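Local coordinates for protein carboxylase (PDB 5H80) that probably carboxylates biotin at the expense of ATP, as the biotin carboxylase domain of a single-chain bacterial carboxylase, at residues L95-P109 with F120-V132. Numbering follows the deposited sequence.
Sequences LLRVAQEHAATHVHP and FARACAQAGLVFV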
ATOM      1  N   LEU A  95     -12.989  24.700 -20.405  1.00 33.39           N
ATOM      2  CA  LEU A  95     -13.269  23.350 -19.889  1.00 27.71           C
ATOM      3  C   LEU A  95     -14.629  22.874 -20.301  1.00 31.16           C
ATOM      4  O   LEU A  95     -14.755  21.720 -20.734  1.00 28.58           O
ATOM      5  CB  LEU A  95     -13.120  23.420 -18.334  1.00 26.74           C
ATOM      6  CG  LEU A  95     -11.749  23.620 -17.911  1.00 27.67           C
ATOM      7  CD1 LEU A  95     -11.834  24.018 -16.420  1.00 31.16           C
ATOM      8  CD2 LEU A  95     -10.736  22.511 -18.172  1.00 29.85           C
ATOM      9  N   LEU A  96     -15.604  23.781 -20.323  1.00 27.55           N
ATOM     10  CA  LEU A  96     -16.961  23.465 -20.786  1.00 32.79           C
ATOM     11  C   LEU A  96     -17.015  23.133 -22.290  1.00 32.95           C
ATOM     12  O   LEU A  96     -17.779  22.250 -22.672  1.00 36.77           O
ATOM     13  CB  LEU A  96     -17.972  24.545 -20.414  1.00 37.27           C
ATOM     14  CG  LEU A  96     -18.192  24.591 -18.896  1.00 38.15           C
ATOM     15  CD1 LEU A  96     -18.998  25.846 -18.605  1.00 44.53           C
ATOM     16  CD2 LEU A  96     -18.803  23.345 -18.283  1.00 40.94           C
ATOM     17  N   ARG A  97     -16.122  23.742 -23.068  1.00 31.86           N
ATOM     18  CA  ARG A  97     -16.010  23.410 -24.458  1.00 33.54           C
ATOM     19  C   ARG A  97     -15.443  22.014 -24.630  1.00 28.24           C
ATOM     20  O   ARG A  97     -15.963  21.238 -25.435  1.00 34.34           O
ATOM     21  CB  ARG A  97     -15.161  24.408 -25.198  1.00 37.18           C
ATOM     22  CG  ARG A  97     -15.873  25.680 -25.542  1.00 43.28           C
ATOM     23  CD  ARG A  97     -15.087  26.473 -26.594  1.00 42.60           C
ATOM     24  NE  ARG A  97     -13.907  27.179 -26.077  1.00 46.26           N
ATOM     25  CZ  ARG A  97     -13.950  28.253 -25.274  1.00 43.98           C
ATOM     26  NH1 ARG A  97     -15.101  28.788 -24.858  1.00 52.84           N
ATOM     27  NH2 ARG A  97     -12.835  28.828 -24.913  1.00 47.62           N
ATOM     28  N   VAL A  98     -14.389  21.717 -23.851  1.00 31.51           N
ATOM     29  CA  VAL A  98     -13.784  20.361 -23.870  1.00 27.44           C
ATOM     30  C   VAL A  98     -14.810  19.321 -23.546  1.00 30.15           C
ATOM     31  O   VAL A  98     -14.807  18.199 -24.185  1.00 27.60           O
ATOM     32  CB  VAL A  98     -12.521  20.205 -22.945  1.00 30.32           C
ATOM     33  CG1 VAL A  98     -11.992  18.747 -22.931  1.00 31.68           C
ATOM     34  CG2 VAL A  98     -11.411  21.056 -23.460  1.00 28.38           C
ATOM     35  N   ALA A  99     -15.637  19.600 -22.545  1.00 28.31           N
ATOM     36  CA  ALA A  99     -16.580  18.617 -22.070  1.00 32.23           C
ATOM     37  C   ALA A  99     -17.616  18.324 -23.137  1.00 31.93           C
ATOM     38  O   ALA A  99     -18.019  17.182 -23.360  1.00 33.30           O
ATOM     39  CB  ALA A  99     -17.254  19.136 -20.830  1.00 36.15           C
ATOM     40  N   GLN A 100     -18.119  19.401 -23.763  1.00 29.97           N
ATOM     41  CA  GLN A 100     -19.113  19.266 -24.864  1.00 34.58           C
ATOM     42  C   GLN A 100     -18.600  18.461 -26.030  1.00 34.40           C
ATOM     43  O   GLN A 100     -19.310  17.602 -26.542  1.00 35.97           O
ATOM     44  CB  GLN A 100     -19.460  20.677 -25.388  1.00 38.50           C
ATOM     45  CG  GLN A 100     -20.551  20.710 -26.482  1.00 44.20           C
ATOM     46  CD  GLN A 100     -20.885  22.124 -26.959  1.00 58.09           C
ATOM     47  OE1 GLN A 100     -21.852  22.740 -26.503  1.00 57.53           O
ATOM     48  NE2 GLN A 100     -20.093  22.635 -27.897  1.00 57.27           N
ATOM     49  N   GLU A 101     -17.371  18.774 -26.443  1.00 34.70           N
ATOM     50  CA  GLU A 101     -16.710  18.299 -27.625  1.00 34.95           C
ATOM     51  C   GLU A 101     -16.310  16.855 -27.463  1.00 42.35           C
ATOM     52  O   GLU A 101     -16.225  16.142 -28.425  1.00 35.72           O
ATOM     53  CB  GLU A 101     -15.484  19.150 -27.873  1.00 41.06           C
ATOM     54  CG  GLU A 101     -15.886  20.539 -28.336  1.00 42.81           C
ATOM     55  CD  GLU A 101     -14.742  21.429 -28.735  1.00 49.60           C
ATOM     56  OE1 GLU A 101     -13.762  20.942 -29.306  1.00 54.61           O
ATOM     57  OE2 GLU A 101     -14.828  22.643 -28.506  1.00 61.72           O
ATOM     58  N   HIS A 102     -16.065  16.433 -26.223  1.00 36.08           N
ATOM     59  CA  HIS A 102     -15.676  15.035 -25.944  1.00 32.49           C
ATOM     60  C   HIS A 102     -16.676  14.244 -25.176  1.00 28.64           C
ATOM     61  O   HIS A 102     -16.358  13.124 -24.688  1.00 35.40           O
ATOM     62  CB  HIS A 102     -14.308  15.049 -25.215  1.00 28.57           C
ATOM     63  CG  HIS A 102     -13.230  15.614 -26.045  1.00 34.51           C
ATOM     64  ND1 HIS A 102     -13.103  16.971 -26.238  1.00 32.08           N
ATOM     65  CD2 HIS A 102     -12.310  15.031 -26.835  1.00 30.12           C
ATOM     66  CE1 HIS A 102     -12.105  17.199 -27.071  1.00 36.04           C
ATOM     67  NE2 HIS A 102     -11.614  16.040 -27.452  1.00 34.64           N
ATOM     68  N   ALA A 103     -17.940  14.686 -25.183  1.00 30.34           N
ATOM     69  CA  ALA A 103     -19.045  13.953 -24.614  1.00 32.70           C
ATOM     70  C   ALA A 103     -18.765  13.496 -23.148  1.00 27.18           C
ATOM     71  O   ALA A 103     -19.187  12.394 -22.752  1.00 33.26           O
ATOM     72  CB  ALA A 103     -19.386  12.746 -25.482  1.00 30.89           C
ATOM     73  N   ALA A 104     -18.202  14.389 -22.365  1.00 27.10           N
ATOM     74  CA  ALA A 104     -18.177  14.171 -20.896  1.00 28.20           C
ATOM     75  C   ALA A 104     -19.590  14.287 -20.261  1.00 33.88           C
ATOM     76  O   ALA A 104     -20.500  14.925 -20.845  1.00 31.20           O
ATOM     77  CB  ALA A 104     -17.173  15.130 -20.308  1.00 27.01           C
ATOM     78  N   THR A 105     -19.799  13.546 -19.154  1.00 25.24           N
ATOM     79  CA  THR A 105     -21.000  13.472 -18.379  1.00 26.70           C
ATOM     80  C   THR A 105     -20.831  14.051 -17.008  1.00 26.12           C
ATOM     81  O   THR A 105     -21.750  14.359 -16.350  1.00 26.21           O
ATOM     82  CB  THR A 105     -21.408  11.968 -18.342  1.00 27.63           C
ATOM     83  OG1 THR A 105     -20.315  11.207 -17.754  1.00 24.69           O
ATOM     84  CG2 THR A 105     -21.569  11.513 -19.758  1.00 29.68           C
ATOM     85  N   HIS A 106     -19.565  14.092 -16.543  1.00 23.62           N
ATOM     86  CA  HIS A 106     -19.195  14.430 -15.184  1.00 25.58           C
ATOM     87  C   HIS A 106     -17.959  15.288 -15.267  1.00 26.23           C
ATOM     88  O   HIS A 106     -17.122  15.179 -16.171  1.00 27.99           O
ATOM     89  CB  HIS A 106     -18.894  13.136 -14.334  1.00 25.17           C
ATOM     90  CG  HIS A 106     -20.096  12.305 -14.105  1.00 26.20           C
ATOM     91  ND1 HIS A 106     -20.632  11.555 -15.106  1.00 27.30           N
ATOM     92  CD2 HIS A 106     -20.866  12.081 -13.011  1.00 27.31           C
ATOM     93  CE1 HIS A 106     -21.704  10.930 -14.661  1.00 27.30           C
ATOM     94  NE2 HIS A 106     -21.873  11.242 -13.398  1.00 28.99           N
ATOM     95  N   VAL A 107     -17.785  16.183 -14.289  1.00 26.84           N
ATOM     96  CA  VAL A 107     -16.620  17.033 -14.138  1.00 23.35           C
ATOM     97  C   VAL A 107     -16.080  16.861 -12.699  1.00 22.19           C
ATOM     98  O   VAL A 107     -16.728  17.256 -11.712  1.00 21.76           O
ATOM     99  CB  VAL A 107     -16.852  18.579 -14.396  1.00 22.44           C
ATOM    100  CG1 VAL A 107     -15.585  19.356 -14.214  1.00 23.77           C
ATOM    101  CG2 VAL A 107     -17.249  18.764 -15.852  1.00 23.66           C
ATOM    102  N   HIS A 108     -14.889  16.238 -12.611  1.00 20.36           N
ATOM    103  CA  HIS A 108     -14.103  16.214 -11.345  1.00 21.09           C
ATOM    104  C   HIS A 108     -13.077  17.398 -11.289  1.00 18.74           C
ATOM    105  O   HIS A 108     -12.049  17.489 -11.990  1.00 21.40           O
ATOM    106  CB  HIS A 108     -13.390  14.863 -11.078  1.00 23.10           C
ATOM    107  CG  HIS A 108     -13.182  14.603  -9.594  1.00 21.40           C
ATOM    108  ND1 HIS A 108     -12.736  15.593  -8.787  1.00 20.64           N
ATOM    109  CD2 HIS A 108     -13.230  13.485  -8.826  1.00 23.81           C
ATOM    110  CE1 HIS A 108     -12.655  15.147  -7.535  1.00 22.39           C
ATOM    111  NE2 HIS A 108     -12.887  13.847  -7.556  1.00 23.56           N
ATOM    112  N   PRO A 109     -13.387  18.371 -10.402  1.00 22.24           N
ATOM    113  CA  PRO A 109     -12.498  19.514 -10.278  1.00 24.58           C
ATOM    114  C   PRO A 109     -11.218  19.352  -9.409  1.00 25.48           C
ATOM    115  O   PRO A 109     -10.368  20.262  -9.317  1.00 29.73           O
ATOM    116  CB  PRO A 109     -13.444  20.511  -9.630  1.00 22.75           C
ATOM    117  CG  PRO A 109     -14.200  19.715  -8.706  1.00 24.07           C
ATOM    118  CD  PRO A 109     -14.432  18.403  -9.375  1.00 24.00           C
ATOM    119  N   PHE A 120     -18.955  27.905 -11.420  1.00 26.81           N
ATOM    120  CA  PHE A 120     -18.444  26.910 -12.326  1.00 29.30           C
ATOM    121  C   PHE A 120     -19.312  25.663 -12.159  1.00 26.48           C
ATOM    122  O   PHE A 120     -19.805  25.155 -13.171  1.00 26.52           O
ATOM    123  CB  PHE A 120     -16.941  26.687 -12.195  1.00 26.89           C
ATOM    124  CG  PHE A 120     -16.435  25.538 -13.041  1.00 30.83           C
ATOM    125  CD1 PHE A 120     -16.436  25.604 -14.437  1.00 30.03           C
ATOM    126  CD2 PHE A 120     -16.043  24.341 -12.426  1.00 35.15           C
ATOM    127  CE1 PHE A 120     -16.012  24.538 -15.195  1.00 34.02           C
ATOM    128  CE2 PHE A 120     -15.618  23.255 -13.193  1.00 33.45           C
ATOM    129  CZ  PHE A 120     -15.602  23.350 -14.564  1.00 31.70           C
ATOM    130  N   ALA A 121     -19.563  25.239 -10.920  1.00 27.82           N
ATOM    131  CA  ALA A 121     -20.475  24.141 -10.652  1.00 25.03           C
ATOM    132  C   ALA A 121     -21.859  24.319 -11.316  1.00 27.38           C
ATOM    133  O   ALA A 121     -22.338  23.446 -11.938  1.00 29.18           O
ATOM    134  CB  ALA A 121     -20.608  23.868  -9.171  1.00 26.62           C
ATOM    135  N   ARG A 122     -22.444  25.501 -11.166  1.00 27.74           N
ATOM    136  CA  ARG A 122     -23.695  25.912 -11.806  1.00 31.77           C
ATOM    137  C   ARG A 122     -23.629  25.760 -13.286  1.00 29.29           C
ATOM    138  O   ARG A 122     -24.545  25.152 -13.853  1.00 30.19           O
ATOM    139  CB  ARG A 122     -24.093  27.302 -11.325  1.00 27.65           C
ATOM    140  CG  ARG A 122     -24.710  27.335  -9.932  1.00 31.99           C
ATOM    141  CD  ARG A 122     -25.383  28.702  -9.640  1.00 34.22           C
ATOM    142  NE  ARG A 122     -24.357  29.623  -9.157  1.00 44.61           N
ATOM    143  CZ  ARG A 122     -24.091  29.832  -7.861  1.00 40.48           C
ATOM    144  NH1 ARG A 122     -24.846  29.299  -6.894  1.00 39.80           N
ATOM    145  NH2 ARG A 122     -23.111  30.630  -7.535  1.00 42.71           N
ATOM    146  N   ALA A 123     -22.544  26.203 -13.894  1.00 29.99           N
ATOM    147  CA  ALA A 123     -22.384  26.147 -15.315  1.00 27.32           C
ATOM    148  C   ALA A 123     -22.242  24.704 -15.814  1.00 32.39           C
ATOM    149  O   ALA A 123     -22.865  24.307 -16.793  1.00 26.14           O
ATOM    150  CB  ALA A 123     -21.249  26.974 -15.764  1.00 29.98           C
ATOM    151  N   CYS A 124     -21.510  23.869 -15.048  1.00 29.34           N
ATOM    152  CA  CYS A 124     -21.550  22.429 -15.322  1.00 30.51           C
ATOM    153  C   CYS A 124     -22.985  21.866 -15.402  1.00 24.85           C
ATOM    154  O   CYS A 124     -23.360  21.264 -16.510  1.00 27.16           O
ATOM    155  CB  CYS A 124     -20.643  21.695 -14.277  1.00 32.16           C
ATOM    156  SG  CYS A 124     -18.866  21.960 -14.388  1.00 31.09           S
ATOM    157  N   ALA A 125     -23.761  22.040 -14.311  1.00 25.15           N
ATOM    158  CA  ALA A 125     -25.134  21.651 -14.114  1.00 26.16           C
ATOM    159  C   ALA A 125     -25.979  22.090 -15.367  1.00 28.90           C
ATOM    160  O   ALA A 125     -26.602  21.283 -16.057  1.00 30.91           O
ATOM    161  CB  ALA A 125     -25.657  22.253 -12.839  1.00 31.09           C
ATOM    162  N   GLN A 126     -25.847  23.370 -15.665  1.00 29.40           N
ATOM    163  CA  GLN A 126     -26.506  23.954 -16.886  1.00 37.20           C
ATOM    164  C   GLN A 126     -26.213  23.251 -18.244  1.00 38.34           C
ATOM    165  O   GLN A 126     -27.126  23.104 -19.100  1.00 36.45           O
ATOM    166  CB  GLN A 126     -26.142  25.455 -16.972  1.00 41.03           C
ATOM    167  CG  GLN A 126     -27.049  26.284 -16.086  1.00 48.36           C
ATOM    168  CD  GLN A 126     -28.459  26.311 -16.692  1.00 50.34           C
ATOM    169  OE1 GLN A 126     -28.595  26.358 -17.907  1.00 56.95           O
ATOM    170  NE2 GLN A 126     -29.495  26.241 -15.855  1.00 56.01           N
ATOM    171  N   ALA A 127     -24.960  22.813 -18.439  1.00 28.70           N
ATOM    172  CA  ALA A 127     -24.496  22.140 -19.594  1.00 26.48           C
ATOM    173  C   ALA A 127     -24.725  20.594 -19.604  1.00 27.46           C
ATOM    174  O   ALA A 127     -24.138  19.936 -20.418  1.00 37.15           O
ATOM    175  CB  ALA A 127     -23.022  22.460 -19.858  1.00 30.41           C
ATOM    176  N   GLY A 128     -25.487  20.054 -18.652  1.00 27.49           N
ATOM    177  CA  GLY A 128     -25.726  18.621 -18.578  1.00 33.53           C
ATOM    178  C   GLY A 128     -24.560  17.850 -18.042  1.00 32.66           C
ATOM    179  O   GLY A 128     -24.407  16.693 -18.397  1.00 31.63           O
ATOM    180  N   LEU A 129     -23.740  18.476 -17.208  1.00 31.50           N
ATOM    181  CA  LEU A 129     -22.548  17.821 -16.632  1.00 26.19           C
ATOM    182  C   LEU A 129     -22.742  17.710 -15.123  1.00 30.54           C
ATOM    183  O   LEU A 129     -23.090  18.687 -14.456  1.00 31.04           O
ATOM    184  CB  LEU A 129     -21.297  18.646 -16.837  1.00 28.92           C
ATOM    185  CG  LEU A 129     -20.912  18.950 -18.274  1.00 28.98           C
ATOM    186  CD1 LEU A 129     -19.677  19.773 -18.586  1.00 28.23           C
ATOM    187  CD2 LEU A 129     -20.801  17.597 -18.995  1.00 30.61           C
ATOM    188  N   VAL A 130     -22.473  16.542 -14.544  1.00 29.05           N
ATOM    189  CA  VAL A 130     -22.487  16.470 -13.069  1.00 27.32           C
ATOM    190  C   VAL A 130     -21.121  16.882 -12.469  1.00 29.68           C
ATOM    191  O   VAL A 130     -20.123  16.252 -12.679  1.00 24.45           O
ATOM    192  CB  VAL A 130     -22.924  15.062 -12.565  1.00 26.37           C
ATOM    193  CG1 VAL A 130     -22.629  14.955 -11.056  1.00 26.30           C
ATOM    194  CG2 VAL A 130     -24.377  14.780 -12.972  1.00 30.82           C
ATOM    195  N   PHE A 131     -21.090  17.961 -11.707  1.00 23.35           N
ATOM    196  CA  PHE A 131     -19.970  18.384 -10.899  1.00 28.63           C
ATOM    197  C   PHE A 131     -19.766  17.439  -9.718  1.00 23.77           C
ATOM    198  O   PHE A 131     -20.716  17.202  -8.903  1.00 26.39           O
ATOM    199  CB  PHE A 131     -20.337  19.787 -10.341  1.00 26.82           C
ATOM    200  CG  PHE A 131     -19.215  20.485  -9.666  1.00 22.69           C
ATOM    201  CD1 PHE A 131     -18.185  21.142 -10.346  1.00 24.06           C
ATOM    202  CD2 PHE A 131     -19.131  20.412  -8.267  1.00 23.75           C
ATOM    203  CE1 PHE A 131     -17.159  21.794  -9.704  1.00 26.54           C
ATOM    204  CE2 PHE A 131     -18.141  21.079  -7.613  1.00 22.64           C
ATOM    205  CZ  PHE A 131     -17.148  21.801  -8.297  1.00 24.84           C
ATOM    206  N   VAL A 132     -18.513  16.949  -9.618  1.00 20.60           N
ATOM    207  CA  VAL A 132     -18.125  16.020  -8.533  1.00 21.16           C
ATOM    208  C   VAL A 132     -17.827  16.834  -7.277  1.00 22.77           C
ATOM    209  O   VAL A 132     -16.687  17.201  -7.093  1.00 26.58           O
ATOM    210  CB  VAL A 132     -17.047  15.067  -8.871  1.00 25.64           C
ATOM    211  CG1 VAL A 132     -16.808  14.098  -7.677  1.00 25.41           C
ATOM    212  CG2 VAL A 132     -17.192  14.350 -10.217  1.00 26.71           C
TER
HETATM  213  O   HOH W   1     -24.398  13.883 -16.736  1.00 37.33           O
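A beta-alpha-beta unit of the biotin carboxylase N-terminal domain pairs strand 106-108 with strand 130-131, His106 beside Val130 and Val107 beside Phe131. Parallel register follows from three backbone hydrogen bonds: Val130 N to Thr105 O (2.9 Å), Val107 N to Val130 O (2.8 Å) and Val132 N to Val107 O (2.8 Å), all nearly straight (164° or more). Val107 points to the helical side, where CG2 reaches Leu129 CD1 (3.8 Å) and CG1 meets the edge of the Phe120 ring at CZ (4.0 Å). Leu129, with CG beside its backbone N and chi2 extended, sends CD1 between helix 92-101 and Val107, tight on Ala99 CB (3.4 Å) and touching Leu96 CD2 (3.7 Å). On the side of His106 and Val130, Val132 CG1 makes a CH-pi contact over one face of the His108 ring, 4.0 Å from its centroid and 18° off the normal. An alanine in place of His108 would probably leave Val132 CG1 without its ring face and Gln340 OE1 without the NE2 hydrogen bond. Helical segments 95-101 and 120-126 run 24° from parallel on the Val107 side; strand 34-37 continues the sheet beyond 106-108, while helix 336-344 packs against His108 and Val132.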